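Local coordinates for protein CarG (Serratia, PDB 4O7J) that probably contributes to intrinsic carbapenem resistance and is a structural homologue of lysozyme inhibitors, at residues Gln12-Ile15 with Lys21-Val24. Numbering follows the deposited sequence.
Sequences QLDI and KDYV. With NA (sodium ion), chain C.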
loop_
_atom_site.group_PDB
_atom_site.type_symbol
_atom_site.label_atom_id
_atom_site.label_comp_id
_atom_site.label_asym_id
_atom_site.label_seq_id
_atom_site.Cartn_x
_atom_site.Cartn_y
_atom_site.Cartn_z
ATOM N N GLN A 12 12.222 2.751 -9.959
ATOM C CA GLN A 12 11.559 3.137 -11.185
ATOM C C GLN A 12 11.854 2.035 -12.260
ATOM O O GLN A 12 12.962 1.939 -12.797
ATOM C CB GLN A 12 12.084 4.524 -11.553
ATOM C CG GLN A 12 12.238 5.459 -10.332
ATOM C CD GLN A 12 13.558 5.271 -9.462
ATOM O OE1 GLN A 12 14.346 4.269 -9.566
ATOM N NE2 GLN A 12 13.787 6.254 -8.583
ATOM N N LEU A 13 10.868 1.159 -12.495
ATOM C CA LEU A 13 11.019 -0.021 -13.358
ATOM C C LEU A 13 9.779 -0.049 -14.217
ATOM O O LEU A 13 8.689 0.247 -13.705
ATOM C CB LEU A 13 11.009 -1.337 -12.532
ATOM C CG LEU A 13 12.069 -1.480 -11.479
ATOM C CD1 LEU A 13 11.858 -2.708 -10.595
ATOM C CD2 LEU A 13 13.460 -1.458 -12.118
ATOM N N ASP A 14 9.902 -0.542 -15.450
ATOM C CA ASP A 14 8.784 -0.574 -16.367
ATOM C C ASP A 14 8.186 -1.989 -16.355
ATOM O O ASP A 14 8.635 -2.831 -17.072
ATOM C CB ASP A 14 9.175 -0.173 -17.780
ATOM C CG ASP A 14 7.962 -0.118 -18.698
ATOM O OD1 ASP A 14 6.786 -0.218 -18.245
ATOM O OD2 ASP A 14 8.168 -0.084 -19.908
ATOM N N ILE A 15 7.261 -2.227 -15.438
ATOM C CA ILE A 15 6.768 -3.547 -15.047
ATOM C C ILE A 15 5.958 -4.149 -16.174
ATOM O O ILE A 15 5.992 -5.360 -16.354
ATOM C CB ILE A 15 5.830 -3.435 -13.778
ATOM C CG1 ILE A 15 6.642 -3.053 -12.522
ATOM C CG2 ILE A 15 4.982 -4.663 -13.569
ATOM C CD1 ILE A 15 7.854 -3.911 -12.279
ATOM N N LYS A 21 7.813 4.394 -17.004
ATOM C CA LYS A 21 8.350 3.864 -15.746
ATOM C C LYS A 21 7.227 3.813 -14.689
ATOM O O LYS A 21 6.507 4.758 -14.479
ATOM C CB LYS A 21 9.539 4.674 -15.217
ATOM C CG LYS A 21 10.744 4.675 -16.138
ATOM C CD LYS A 21 11.587 3.409 -16.080
ATOM C CE LYS A 21 12.884 3.673 -16.846
ATOM N NZ LYS A 21 13.193 2.563 -17.763
ATOM N N ASP A 22 7.120 2.668 -14.053
ATOM C CA ASP A 22 6.261 2.434 -12.909
ATOM C C ASP A 22 7.022 2.444 -11.613
ATOM O O ASP A 22 8.264 2.596 -11.621
ATOM C CB ASP A 22 5.644 1.074 -13.148
ATOM C CG ASP A 22 5.149 0.936 -14.567
ATOM O OD1 ASP A 22 4.367 1.802 -15.013
ATOM O OD2 ASP A 22 5.553 -0.012 -15.274
ATOM N N TYR A 23 6.324 2.280 -10.485
ATOM C CA TYR A 23 7.020 2.280 -9.191
ATOM C C TYR A 23 6.905 0.923 -8.587
ATOM O O TYR A 23 5.774 0.316 -8.548
ATOM C CB TYR A 23 6.381 3.185 -8.164
ATOM C CG TYR A 23 6.283 4.657 -8.451
ATOM C CD1 TYR A 23 7.165 5.345 -9.246
ATOM C CD2 TYR A 23 5.245 5.383 -7.807
ATOM C CE1 TYR A 23 7.034 6.779 -9.426
ATOM C CE2 TYR A 23 5.110 6.735 -7.987
ATOM C CZ TYR A 23 6.004 7.431 -8.783
ATOM O OH TYR A 23 5.740 8.777 -8.835
ATOM N N VAL A 24 8.037 0.409 -8.122
ATOM C CA VAL A 24 8.043 -0.753 -7.180
ATOM C C VAL A 24 8.643 -0.199 -5.926
ATOM O O VAL A 24 9.837 0.208 -5.907
ATOM C CB VAL A 24 8.889 -1.904 -7.700
ATOM C CG1 VAL A 24 8.840 -3.087 -6.752
ATOM C CG2 VAL A 24 8.436 -2.249 -9.085
HETATM NA NA NA C . 4.844 0.939 -17.360
HETATM O O HOH W 1 2.865 1.946 -17.499
#
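Asp14 holds CG opposite its backbone N (chi1 -176°), while Asp22 sets CG opposite its carbonyl carbon (chi1 -46°). These turns bring the two carboxylates to one sodium ion, with their planes 59° apart. Asp14 binds through one oxygen, OD1 to sodium at 2.4 Å. Asp22 binds through both: its OD1 lies 2.5 Å and its OD2 2.4 Å from the metal. Asp14 OD1 and Asp22 OD2 come within 3.2 Å because both ligate the same ion, whose charge probably offsets their repulsion. Asp22 OD2 also accepts the backbone N-H of Ile15 at 2.8 Å on its anti lone pair. The metal and this bond together limit rotation of the carboxylate. Asp22 OD1 has a further donor in His45 N, and Asp14 OD2 is taken by Gly19 N.

Behind the site, Leu13 and Asp22 form an antiparallel hydrogen-bonded pair. Leu13 N donates to Asp22 O, and Asp22 N returns a bond to Leu13 O at 2.9 Å. Val24 CG2 is where the apolar side chains of Leu13 and Ile15 meet. Ile15 CD1 lies 3.6 Å from Val24 CG2, and Leu13 CD1 lies 3.8 Å from the same Val24 CG2. The Ile15 and Val24 side chains cross near a right angle. Tyr89 of strand 88-96 packs on both Leu13 and Ile15.

Asn16, Asp18, Leu20 O and a water complete the sodium shell. The spacing in this hairpin loop fits the DxDxDGxxD type of calcium-binding loop, EF-hand-like in its first residues and familiar from integrin beta-propeller hairpins. Here the ion is modelled as sodium.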